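Local coordinates for protein AvmM (Streptomyces sp. NBRC 109436, PDB 7FE6) that catalyses macrocyclization in alchivemycin A biosynthesis, closing the ring through dehydration and Michael-type addition, at residues Asp68-Arg73 against Pro99-Glu104; Leu79-Ser84 against Gln89-Ala94; Asp167-Ile170 against Leu174-Asn177. All blocks are in the same frame, centred on the assembly; numbering follows the deposited sequence.

Contact 1: Asp68-Arg73 against Pro99-Glu104; sequences DRDDLR and PQFPAE
Two surface loops at one end of the β-strand framework meet where R73 and D70, in the loop between strands 57-66 and 77-83, touch P99 and F101, in the loop that leads into strand 107-113. The contact is small, burying 170 Å² in all, and no hydrogen bond crosses it; it rests on the edge of F101 and on P99, both packed against D70 and R73. The F101 ring turns its edge to the other loop: CE2 of F101 lies 3.3 Å from the carbonyl O of D70, close to the ring plane, and CD2 of F101 is 3.7 Å from CB of D70. At the neighbouring corner of the same edge, CZ of F101 comes within 3.8 Å of NH2 of R73, the guanidinium and ring planes standing nearly perpendicular at 88°. P99 comes from another side, its CB over one face of the guanidinium and its CG 3.7 Å from CD of R73. Bending at chi2 (-65°) folds the R73 chain back over its own loop, where NH1 of R73 donates to O of D70 at 2.9 Å, near the guanidinium plane. V107 of strand 107-113 touches both R73 and F101. The polar grip on the D70 carbonyl thus stays within one loop, while the other contributes packing and, at that carbonyl, probably a weak electrostatic attraction.

Contact 2: Leu79-Ser84 against Gln89-Ala94; sequences LFYKVS and QEQDPA
Over one face of the F80 ring lies the aliphatic part of E90, and over one face of the Y81 ring lies Q89, while CA of Q91 sits at the Y81 edge, near the ring plane. These pairs decorate the two sides of a β-hairpin formed by strands 77-83 and 89-90, at one edge of an antiparallel sheet within this chain. On the side bearing F80 and E90, CG of E90 makes a CH-π contact 3.8 Å from the F80 ring centroid; with E90 CG anti to the backbone N (chi1 -167°) and the rest extended, the carboxylate comes to lie within 4° of parallel to the ring. L196 of another subunit also packs on F80. On the side of Y81 and Q89, the amide plane of Q89 is stacked at 16° to the phenol ring, and CG of Q89 stands 4.0 Å from its centroid. The hydroxyl of Y81 has its hydrogen-bonding partner elsewhere, at the carbonyl of S114. Backbone bonds run both ways in the hydrogen-bonded pair, N of Y81 to O of Q89 at 2.9 Å and N of Q89 to O of Y81 at 2.8 Å. N of Q91 adds a third, to O of L79. One water accepts from N of V83 and from NE2 of Q89; another accepts from N of L79 and donates to OE2 of E90, 2.9 Å away.

Contact 3: Asp167-Ile170 against Leu174-Asn177; sequences DKSI and LFGN
Backbone bonding between I170 and G176 joins the two arms of a turn in the loop between strands 153-162 and 178-189. N of I170 donates to O of G176 over 2.9 Å, approaching from a direction tilted 34° out of the carbonyl plane. The same oxygen is also met by CA of S169, in a CA-H...O contact of 3.3 Å, so one carbonyl engages two successive residues of the facing arm.

Side-chain polar bonding comes from S169 and N177. N of G176 donates to OG of S169 over 3.2 Å in an almost straight bond (175°). At the other end, ND2 of N177 makes a weak, bent bond to OD2 of D167, also at 3.2 Å, with the amide and carboxylate planes 65° apart. Both groups have stronger partners close by: OD2 of D167 accepts from N of A164, and OD1 of N177 from N of D163. The asparagine amide therefore spans D163 and D167, held mainly by D163.

Van der Waals contacts make up the rest. The apolar one sets CB of I170 3.9 Å from CA of N177; separately, CB of N177 lies 3.4 Å from the carbonyl O of K168. G176 takes a backbone conformation in which a CB would press on the carbonyl of F175, so glycine suits it. F175 points away from the facing arm, touching L162, D57, Q112 and S114 of the body of the protein.

Together these contacts form an irregular inter-strand loop pinched by the I170-G176 main-chain bond and held by the S169 hydroxyl, with the N177-D167 bond a weak addition; the pinch brings N177 to the start of strand 178-189.

Followed from the N terminus, the chain leaves strand 57-66 and enters D68-R73, the first half of contact 1. It then runs through strand 77-83, turns at the hairpin of contact 2, and reaches P99-E104, which closes contact 1; contact 2 is therefore nested inside that larger loop. Contact 3 follows in series, as a tighter turn within the connection from strand 153-162 to strand 178-189. None of the three touches another: their nearest atoms are about 7 to 9 Å apart. Contact 1 ties two peripheral loops near strand 107-113, contact 2 pairs strands of one sheet, and contact 3 shapes a loop leading back into the other sheet.

Contact 1: Asp68-Arg73 against Pro99-Glu104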
ATOM      1  N   ASP A  68     -22.852  -5.563   3.901  1.00 68.12           N
ATOM      2  CA  ASP A  68     -23.745  -6.337   4.758  1.00 65.57           C
ATOM      3  C   ASP A  68     -24.933  -5.531   5.260  1.00 68.15           C
ATOM      4  O   ASP A  68     -25.568  -5.924   6.243  1.00 72.37           O
ATOM      5  CB  ASP A  68     -22.962  -6.926   5.934  1.00 68.76           C
ATOM      6  CG  ASP A  68     -22.203  -5.873   6.728  1.00 65.35           C
ATOM      7  OD1 ASP A  68     -22.065  -4.731   6.239  1.00 65.05           O
ATOM      8  OD2 ASP A  68     -21.719  -6.197   7.835  1.00 64.75           O
ATOM      9  N   ARG A  69     -25.263  -4.434   4.591  1.00 71.81           N
ATOM     10  CA  ARG A  69     -26.464  -3.660   4.867  1.00 68.30           C
ATOM     11  C   ARG A  69     -26.621  -2.616   3.774  1.00 71.53           C
ATOM     12  O   ARG A  69     -25.635  -2.201   3.154  1.00 69.55           O
ATOM     13  CB  ARG A  69     -26.392  -3.008   6.243  1.00 69.44           C
ATOM     14  CG  ARG A  69     -25.137  -2.209   6.486  1.00 67.17           C
ATOM     15  CD  ARG A  69     -25.003  -1.931   7.966  1.00 67.10           C
ATOM     16  NE  ARG A  69     -26.136  -1.156   8.468  1.00 67.98           N
ATOM     17  CZ  ARG A  69     -26.330  -0.874   9.751  1.00 68.74           C
ATOM     18  NH1 ARG A  69     -25.476  -1.305  10.667  1.00 68.61           N
ATOM     19  NH2 ARG A  69     -27.384  -0.168  10.124  1.00 71.60           N
ATOM     20  N   ASP A  70     -27.864  -2.180   3.547  1.00 68.32           N
ATOM     21  CA  ASP A  70     -28.091  -1.232   2.462  1.00 72.42           C
ATOM     22  C   ASP A  70     -28.710   0.079   2.938  1.00 73.18           C
ATOM     23  O   ASP A  70     -29.168   0.876   2.104  1.00 71.56           O
ATOM     24  CB  ASP A  70     -28.958  -1.849   1.363  1.00 72.80           C
ATOM     25  CG  ASP A  70     -30.265  -2.375   1.879  1.00 78.61           C
ATOM     26  OD1 ASP A  70     -30.749  -1.891   2.930  1.00 78.13           O
ATOM     27  OD2 ASP A  70     -30.825  -3.265   1.208  1.00 87.33           O
ATOM     28  N   ASP A  71     -28.688   0.349   4.244  1.00 71.53           N
ATOM     29  CA  ASP A  71     -29.266   1.568   4.797  1.00 70.17           C
ATOM     30  C   ASP A  71     -28.278   2.729   4.916  1.00 69.56           C
ATOM     31  O   ASP A  71     -28.699   3.831   5.272  1.00 72.10           O
ATOM     32  CB  ASP A  71     -29.859   1.282   6.176  1.00 70.06           C
ATOM     33  CG  ASP A  71     -28.893   0.520   7.074  1.00 72.75           C
ATOM     34  OD1 ASP A  71     -27.994  -0.174   6.544  1.00 70.26           O
ATOM     35  OD2 ASP A  71     -29.023   0.631   8.311  1.00 70.74           O
ATOM     36  N   LEU A  72     -26.989   2.524   4.663  1.00 68.53           N
ATOM     37  CA  LEU A  72     -26.033   3.627   4.749  1.00 69.46           C
ATOM     38  C   LEU A  72     -26.371   4.743   3.754  1.00 66.13           C
ATOM     39  O   LEU A  72     -26.735   4.489   2.602  1.00 67.18           O
ATOM     40  CB  LEU A  72     -24.608   3.109   4.509  1.00 68.04           C
ATOM     41  CG  LEU A  72     -23.440   4.103   4.417  1.00 64.08           C
ATOM     42  CD1 LEU A  72     -23.205   4.774   5.762  1.00 64.09           C
ATOM     43  CD2 LEU A  72     -22.152   3.419   3.927  1.00 63.99           C
ATOM     44  N   ARG A  73     -26.306   5.989   4.219  1.00 64.04           N
ATOM     45  CA  ARG A  73     -26.456   7.156   3.353  1.00 67.23           C
ATOM     46  C   ARG A  73     -25.303   8.127   3.587  1.00 64.16           C
ATOM     47  O   ARG A  73     -24.567   8.012   4.567  1.00 64.07           O
ATOM     48  CB  ARG A  73     -27.799   7.860   3.596  1.00 62.80           C
ATOM     49  CG  ARG A  73     -28.977   6.964   3.330  1.00 65.17           C
ATOM     50  CD  ARG A  73     -29.073   6.553   1.861  1.00 67.85           C
ATOM     51  NE  ARG A  73     -30.232   5.681   1.655  1.00 69.45           N
ATOM     52  CZ  ARG A  73     -30.168   4.353   1.601  1.00 70.78           C
ATOM     53  NH1 ARG A  73     -28.984   3.733   1.694  1.00 68.22           N
ATOM     54  NH2 ARG A  73     -31.282   3.644   1.437  1.00 69.03           N
ATOM     55  N   PRO A  99     -27.133   6.797  -3.711  1.00 73.11           N
ATOM     56  CA  PRO A  99     -26.862   5.428  -3.254  1.00 67.94           C
ATOM     57  C   PRO A  99     -26.900   4.410  -4.378  1.00 69.74           C
ATOM     58  O   PRO A  99     -27.734   4.502  -5.278  1.00 74.77           O
ATOM     59  CB  PRO A  99     -27.987   5.168  -2.242  1.00 68.35           C
ATOM     60  CG  PRO A  99     -28.362   6.508  -1.723  1.00 65.54           C
ATOM     61  CD  PRO A  99     -28.113   7.488  -2.842  1.00 72.45           C
ATOM     62  N   GLN A 100     -25.944   3.492  -4.385  1.00 71.15           N
ATOM     63  CA  GLN A 100     -25.894   2.405  -5.352  1.00 71.67           C
ATOM     64  C   GLN A 100     -25.992   1.088  -4.599  1.00 69.21           C
ATOM     65  O   GLN A 100     -25.447   0.951  -3.504  1.00 68.49           O
ATOM     66  CB  GLN A 100     -24.612   2.449  -6.184  1.00 69.32           C
ATOM     67  CG  GLN A 100     -24.407   3.732  -6.972  1.00 70.80           C
ATOM     68  CD  GLN A 100     -25.468   3.938  -8.026  1.00 75.41           C
ATOM     69  OE1 GLN A 100     -25.678   3.069  -8.879  1.00 77.71           O
ATOM     70  NE2 GLN A 100     -26.166   5.077  -7.963  1.00 71.07           N
ATOM     71  N   PHE A 101     -26.717   0.131  -5.165  1.00 72.30           N
ATOM     72  CA  PHE A 101     -27.036  -1.111  -4.468  1.00 71.93           C
ATOM     73  C   PHE A 101     -26.561  -2.248  -5.355  1.00 77.00           C
ATOM     74  O   PHE A 101     -27.314  -2.731  -6.216  1.00 78.66           O
ATOM     75  CB  PHE A 101     -28.529  -1.210  -4.170  1.00 69.74           C
ATOM     76  CG  PHE A 101     -29.058  -0.080  -3.319  1.00 69.95           C
ATOM     77  CD1 PHE A 101     -29.484   1.109  -3.905  1.00 72.88           C
ATOM     78  CD2 PHE A 101     -29.126  -0.199  -1.942  1.00 69.42           C
ATOM     79  CE1 PHE A 101     -29.977   2.156  -3.126  1.00 72.34           C
ATOM     80  CE2 PHE A 101     -29.608   0.841  -1.155  1.00 70.51           C
ATOM     81  CZ  PHE A 101     -30.038   2.017  -1.746  1.00 72.17           C
ATOM     82  N   PRO A 102     -25.320  -2.707  -5.165  1.00 78.23           N
ATOM     83  CA  PRO A 102     -24.792  -3.791  -5.993  1.00 81.46           C
ATOM     84  C   PRO A 102     -25.620  -5.053  -5.834  1.00 89.19           C
ATOM     85  O   PRO A 102     -26.263  -5.273  -4.805  1.00 89.36           O
ATOM     86  CB  PRO A 102     -23.370  -3.986  -5.457  1.00 84.14           C
ATOM     87  CG  PRO A 102     -23.036  -2.693  -4.786  1.00 76.60           C
ATOM     88  CD  PRO A 102     -24.314  -2.208  -4.211  1.00 76.20           C
ATOM     89  N   ALA A 103     -25.646  -5.856  -6.900  1.00 93.79           N
ATOM     90  CA  ALA A 103     -26.363  -7.123  -6.836  1.00 94.10           C
ATOM     91  C   ALA A 103     -25.718  -8.067  -5.828  1.00 98.64           C
ATOM     92  O   ALA A 103     -26.409  -8.898  -5.222  1.00101.18           O
ATOM     93  CB  ALA A 103     -26.422  -7.765  -8.219  1.00 94.82           C
ATOM     94  N   GLU A 104     -24.409  -7.925  -5.601  1.00 94.56           N
ATOM     95  CA  GLU A 104     -23.686  -8.728  -4.622  1.00 93.93           C
ATOM     96  C   GLU A 104     -23.918  -8.256  -3.191  1.00 91.60           C
ATOM     97  O   GLU A 104     -23.195  -8.692  -2.286  1.00 91.62           O
ATOM     98  CB  GLU A 104     -22.190  -8.785  -4.971  1.00 91.73           C
ATOM     99  CG  GLU A 104     -21.442  -7.470  -4.937  1.00 96.30           C
ATOM    100  CD  GLU A 104     -21.441  -6.782  -6.298  1.00 97.01           C
ATOM    101  OE1 GLU A 104     -22.241  -7.189  -7.163  1.00 95.94           O
ATOM    102  OE2 GLU A 104     -20.628  -5.857  -6.518  1.00100.50           O
TER

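Contact 2: Leu79-Ser84 against Gln89-Ala94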
ATOM      1  N   LEU A  79     -17.380  13.868   6.552  1.00 52.83           N
ATOM      2  CA  LEU A  79     -16.291  13.712   5.596  1.00 52.40           C
ATOM      3  C   LEU A  79     -15.694  15.078   5.298  1.00 53.01           C
ATOM      4  O   LEU A  79     -16.384  15.953   4.769  1.00 55.88           O
ATOM      5  CB  LEU A  79     -16.787  13.048   4.306  1.00 51.54           C
ATOM      6  CG  LEU A  79     -15.857  12.047   3.601  1.00 53.93           C
ATOM      7  CD1 LEU A  79     -16.289  11.832   2.154  1.00 55.03           C
ATOM      8  CD2 LEU A  79     -14.412  12.456   3.676  1.00 48.11           C
ATOM      9  N   PHE A  80     -14.417  15.257   5.634  1.00 54.34           N
ATOM     10  CA  PHE A  80     -13.664  16.458   5.288  1.00 51.48           C
ATOM     11  C   PHE A  80     -12.418  16.071   4.512  1.00 52.53           C
ATOM     12  O   PHE A  80     -11.851  14.984   4.706  1.00 51.78           O
ATOM     13  CB  PHE A  80     -13.235  17.246   6.526  1.00 49.72           C
ATOM     14  CG  PHE A  80     -14.357  17.954   7.207  1.00 53.87           C
ATOM     15  CD1 PHE A  80     -15.271  17.241   7.993  1.00 50.17           C
ATOM     16  CD2 PHE A  80     -14.497  19.336   7.078  1.00 52.64           C
ATOM     17  CE1 PHE A  80     -16.311  17.897   8.632  1.00 54.39           C
ATOM     18  CE2 PHE A  80     -15.542  20.017   7.716  1.00 57.53           C
ATOM     19  CZ  PHE A  80     -16.459  19.300   8.487  1.00 56.28           C
ATOM     20  N   TYR A  81     -11.967  16.973   3.650  1.00 52.59           N
ATOM     21  CA  TYR A  81     -10.774  16.667   2.888  1.00 48.22           C
ATOM     22  C   TYR A  81     -10.044  17.950   2.557  1.00 52.22           C
ATOM     23  O   TYR A  81     -10.576  19.063   2.681  1.00 52.53           O
ATOM     24  CB  TYR A  81     -11.097  15.868   1.621  1.00 49.77           C
ATOM     25  CG  TYR A  81     -11.726  16.661   0.492  1.00 52.23           C
ATOM     26  CD1 TYR A  81     -13.083  16.999   0.528  1.00 50.62           C
ATOM     27  CD2 TYR A  81     -10.988  17.019  -0.630  1.00 50.00           C
ATOM     28  CE1 TYR A  81     -13.680  17.702  -0.497  1.00 51.04           C
ATOM     29  CE2 TYR A  81     -11.568  17.726  -1.671  1.00 53.07           C
ATOM     30  CZ  TYR A  81     -12.930  18.072  -1.601  1.00 57.12           C
ATOM     31  OH  TYR A  81     -13.543  18.771  -2.633  1.00 52.66           O
ATOM     32  N   LYS A  82      -8.807  17.760   2.103  1.00 51.04           N
ATOM     33  CA  LYS A  82      -7.899  18.851   1.779  1.00 50.78           C
ATOM     34  C   LYS A  82      -7.018  18.341   0.656  1.00 49.00           C
ATOM     35  O   LYS A  82      -6.372  17.300   0.812  1.00 45.57           O
ATOM     36  CB  LYS A  82      -7.096  19.231   3.025  1.00 50.48           C
ATOM     37  CG  LYS A  82      -5.760  19.882   2.824  1.00 51.16           C
ATOM     38  CD  LYS A  82      -4.870  19.508   4.012  1.00 48.35           C
ATOM     39  CE  LYS A  82      -3.960  20.616   4.428  1.00 48.13           C
ATOM     40  NZ  LYS A  82      -3.075  21.060   3.306  1.00 49.26           N
ATOM     41  N   VAL A  83      -7.019  19.051  -0.476  1.00 50.27           N
ATOM     42  CA  VAL A  83      -6.281  18.625  -1.661  1.00 48.91           C
ATOM     43  C   VAL A  83      -4.870  19.187  -1.573  1.00 47.33           C
ATOM     44  O   VAL A  83      -4.655  20.387  -1.777  1.00 48.17           O
ATOM     45  CB  VAL A  83      -6.976  19.065  -2.952  1.00 52.34           C
ATOM     46  CG1 VAL A  83      -6.243  18.500  -4.132  1.00 52.02           C
ATOM     47  CG2 VAL A  83      -8.415  18.595  -2.961  1.00 52.18           C
ATOM     48  N   SER A  84      -3.905  18.309  -1.265  1.00 47.34           N
ATOM     49  CA  SER A  84      -2.503  18.698  -1.137  1.00 47.50           C
ATOM     50  C   SER A  84      -2.353  19.877  -0.180  1.00 48.72           C
ATOM     51  O   SER A  84      -2.782  19.791   0.981  1.00 47.16           O
ATOM     52  CB  SER A  84      -1.916  19.049  -2.505  1.00 45.18           C
ATOM     53  OG  SER A  84      -1.914  17.892  -3.316  1.00 47.14           O
ATOM     54  N   GLN A  89     -11.789  21.388   3.723  1.00 53.41           N
ATOM     55  CA  GLN A  89     -13.178  21.721   3.418  1.00 54.13           C
ATOM     56  C   GLN A  89     -14.032  20.513   3.743  1.00 54.54           C
ATOM     57  O   GLN A  89     -13.545  19.380   3.822  1.00 51.15           O
ATOM     58  CB  GLN A  89     -13.395  22.109   1.952  1.00 51.78           C
ATOM     59  CG  GLN A  89     -12.915  21.010   1.020  1.00 55.67           C
ATOM     60  CD  GLN A  89     -13.060  21.343  -0.424  1.00 52.79           C
ATOM     61  OE1 GLN A  89     -14.134  21.724  -0.881  1.00 59.11           O
ATOM     62  NE2 GLN A  89     -11.987  21.194  -1.162  1.00 49.06           N
ATOM     63  N   GLU A  90     -15.315  20.776   3.946  1.00 56.75           N
ATOM     64  CA  GLU A  90     -16.264  19.696   4.129  1.00 56.44           C
ATOM     65  C   GLU A  90     -16.704  19.189   2.768  1.00 56.22           C
ATOM     66  O   GLU A  90     -17.024  19.980   1.878  1.00 56.58           O
ATOM     67  CB  GLU A  90     -17.472  20.162   4.920  1.00 53.46           C
ATOM     68  CG  GLU A  90     -18.291  18.997   5.371  1.00 57.45           C
ATOM     69  CD  GLU A  90     -19.439  19.407   6.261  1.00 63.33           C
ATOM     70  OE1 GLU A  90     -19.733  20.636   6.326  1.00 61.14           O
ATOM     71  OE2 GLU A  90     -20.026  18.494   6.901  1.00 62.17           O
ATOM     72  N   GLN A  91     -16.696  17.876   2.596  1.00 58.65           N
ATOM     73  CA  GLN A  91     -17.158  17.309   1.341  1.00 58.68           C
ATOM     74  C   GLN A  91     -18.629  17.668   1.136  1.00 56.86           C
ATOM     75  O   GLN A  91     -19.419  17.674   2.081  1.00 58.04           O
ATOM     76  CB  GLN A  91     -16.951  15.794   1.336  1.00 55.71           C
ATOM     77  CG  GLN A  91     -17.025  15.155  -0.044  1.00 53.70           C
ATOM     78  CD  GLN A  91     -18.452  15.070  -0.567  1.00 59.53           C
ATOM     79  OE1 GLN A  91     -19.409  15.015   0.218  1.00 56.96           O
ATOM     80  NE2 GLN A  91     -18.606  15.063  -1.897  1.00 61.51           N
ATOM     81  N   ASP A  92     -18.983  17.979  -0.112  1.00 58.96           N
ATOM     82  CA  ASP A  92     -20.301  18.499  -0.476  1.00 61.18           C
ATOM     83  C   ASP A  92     -21.279  17.350  -0.725  1.00 61.44           C
ATOM     84  O   ASP A  92     -21.080  16.576  -1.671  1.00 61.77           O
ATOM     85  CB  ASP A  92     -20.158  19.371  -1.713  1.00 60.68           C
ATOM     86  CG  ASP A  92     -21.426  20.130  -2.074  1.00 66.78           C
ATOM     87  OD1 ASP A  92     -22.529  19.818  -1.553  1.00 65.34           O
ATOM     88  OD2 ASP A  92     -21.288  21.102  -2.862  1.00 67.90           O
ATOM     89  N   PRO A  93     -22.347  17.207   0.067  1.00 63.77           N
ATOM     90  CA  PRO A  93     -23.282  16.091  -0.181  1.00 65.14           C
ATOM     91  C   PRO A  93     -23.865  16.123  -1.583  1.00 65.94           C
ATOM     92  O   PRO A  93     -24.174  15.063  -2.146  1.00 64.74           O
ATOM     93  CB  PRO A  93     -24.373  16.287   0.885  1.00 59.99           C
ATOM     94  CG  PRO A  93     -23.778  17.196   1.905  1.00 60.93           C
ATOM     95  CD  PRO A  93     -22.787  18.069   1.178  1.00 61.46           C
ATOM     96  N   ALA A  94     -24.051  17.326  -2.144  1.00 65.47           N
ATOM     97  CA  ALA A  94     -24.518  17.488  -3.516  1.00 67.17           C
ATOM     98  C   ALA A  94     -23.486  17.051  -4.554  1.00 68.27           C
ATOM     99  O   ALA A  94     -23.864  16.769  -5.696  1.00 70.59           O
ATOM    100  CB  ALA A  94     -24.907  18.943  -3.766  1.00 66.76           C
TER
HETATM  101  O   HOH W   1     -19.889  15.678   6.448  1.00 53.82           O
HETATM  102  O   HOH W   2      -9.008  21.159  -0.333  1.00 49.65           O

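Contact 3: Asp167-Ile170 against Leu174-Asn177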
ATOM      1  N   ASP A 167     -14.095  18.817 -21.502  1.00 92.33           N
ATOM      2  CA  ASP A 167     -15.021  17.704 -21.383  1.00 88.33           C
ATOM      3  C   ASP A 167     -15.785  17.842 -20.074  1.00 87.27           C
ATOM      4  O   ASP A 167     -15.361  18.546 -19.152  1.00 88.40           O
ATOM      5  CB  ASP A 167     -14.280  16.363 -21.451  1.00 85.66           C
ATOM      6  CG  ASP A 167     -13.987  15.923 -22.888  1.00 91.59           C
ATOM      7  OD1 ASP A 167     -14.432  16.618 -23.840  1.00 93.73           O
ATOM      8  OD2 ASP A 167     -13.301  14.887 -23.064  1.00 88.57           O
ATOM      9  N   LYS A 168     -16.935  17.185 -20.003  1.00 87.48           N
ATOM     10  CA  LYS A 168     -17.834  17.338 -18.874  1.00 82.73           C
ATOM     11  C   LYS A 168     -17.937  16.026 -18.104  1.00 80.03           C
ATOM     12  O   LYS A 168     -17.875  14.941 -18.689  1.00 80.67           O
ATOM     13  CB  LYS A 168     -19.212  17.790 -19.360  1.00 80.70           C
ATOM     14  CG  LYS A 168     -19.205  19.152 -20.032  1.00 87.39           C
ATOM     15  CD  LYS A 168     -18.708  19.068 -21.483  1.00 93.26           C
ATOM     16  CE  LYS A 168     -18.923  20.361 -22.270  1.00 92.94           C
ATOM     17  NZ  LYS A 168     -20.230  20.372 -22.976  1.00 88.67           N
ATOM     18  N   SER A 169     -18.103  16.130 -16.785  1.00 78.36           N
ATOM     19  CA  SER A 169     -18.170  14.932 -15.960  1.00 75.99           C
ATOM     20  C   SER A 169     -19.398  14.117 -16.353  1.00 78.65           C
ATOM     21  O   SER A 169     -20.426  14.668 -16.749  1.00 75.34           O
ATOM     22  CB  SER A 169     -18.230  15.308 -14.484  1.00 71.99           C
ATOM     23  OG  SER A 169     -17.111  16.085 -14.117  1.00 68.89           O
ATOM     24  N   ILE A 170     -19.272  12.788 -16.280  1.00 79.77           N
ATOM     25  CA  ILE A 170     -20.237  11.896 -16.925  1.00 75.21           C
ATOM     26  C   ILE A 170     -21.178  11.257 -15.910  1.00 75.12           C
ATOM     27  O   ILE A 170     -22.291  10.862 -16.259  1.00 78.75           O
ATOM     28  CB  ILE A 170     -19.525  10.840 -17.796  1.00 77.86           C
ATOM     29  CG1 ILE A 170     -20.425  10.456 -18.973  1.00 77.83           C
ATOM     30  CG2 ILE A 170     -19.119   9.618 -16.998  1.00 73.33           C
ATOM     31  CD1 ILE A 170     -19.783   9.495 -19.961  1.00 82.15           C
ATOM     32  N   LEU A 174     -19.980  13.141  -9.454  1.00 70.27           N
ATOM     33  CA  LEU A 174     -18.585  12.719  -9.439  1.00 66.78           C
ATOM     34  C   LEU A 174     -17.764  13.430 -10.510  1.00 67.14           C
ATOM     35  O   LEU A 174     -18.279  13.795 -11.578  1.00 67.34           O
ATOM     36  CB  LEU A 174     -18.475  11.206  -9.648  1.00 66.35           C
ATOM     37  CG  LEU A 174     -19.322  10.308  -8.746  1.00 67.40           C
ATOM     38  CD1 LEU A 174     -18.941   8.852  -8.953  1.00 64.95           C
ATOM     39  CD2 LEU A 174     -19.178  10.714  -7.290  1.00 63.27           C
ATOM     40  N   PHE A 175     -16.455  13.536 -10.254  1.00 63.64           N
ATOM     41  CA  PHE A 175     -15.550  14.209 -11.179  1.00 63.59           C
ATOM     42  C   PHE A 175     -15.050  13.243 -12.248  1.00 63.95           C
ATOM     43  O   PHE A 175     -14.563  12.153 -11.929  1.00 58.79           O
ATOM     44  CB  PHE A 175     -14.351  14.824 -10.456  1.00 62.34           C
ATOM     45  CG  PHE A 175     -13.492  15.656 -11.364  1.00 63.86           C
ATOM     46  CD1 PHE A 175     -12.494  15.069 -12.133  1.00 62.01           C
ATOM     47  CD2 PHE A 175     -13.736  17.023 -11.505  1.00 62.72           C
ATOM     48  CE1 PHE A 175     -11.735  15.831 -13.009  1.00 63.62           C
ATOM     49  CE2 PHE A 175     -12.975  17.797 -12.371  1.00 63.93           C
ATOM     50  CZ  PHE A 175     -11.965  17.201 -13.120  1.00 66.39           C
ATOM     51  N   GLY A 176     -15.179  13.652 -13.517  1.00 65.11           N
ATOM     52  CA  GLY A 176     -14.527  12.954 -14.609  1.00 66.52           C
ATOM     53  C   GLY A 176     -15.454  12.352 -15.647  1.00 69.29           C
ATOM     54  O   GLY A 176     -16.632  12.087 -15.367  1.00 72.75           O
ATOM     55  N   ASN A 177     -14.949  12.191 -16.872  1.00 69.61           N
ATOM     56  CA  ASN A 177     -15.635  11.410 -17.889  1.00 74.26           C
ATOM     57  C   ASN A 177     -14.929  10.103 -18.204  1.00 70.74           C
ATOM     58  O   ASN A 177     -15.564   9.184 -18.724  1.00 75.26           O
ATOM     59  CB  ASN A 177     -15.821  12.237 -19.176  1.00 75.43           C
ATOM     60  CG  ASN A 177     -14.517  12.489 -19.900  1.00 78.91           C
ATOM     61  OD1 ASN A 177     -13.456  12.572 -19.277  1.00 77.88           O
ATOM     62  ND2 ASN A 177     -14.590  12.658 -21.217  1.00 80.33           N
TER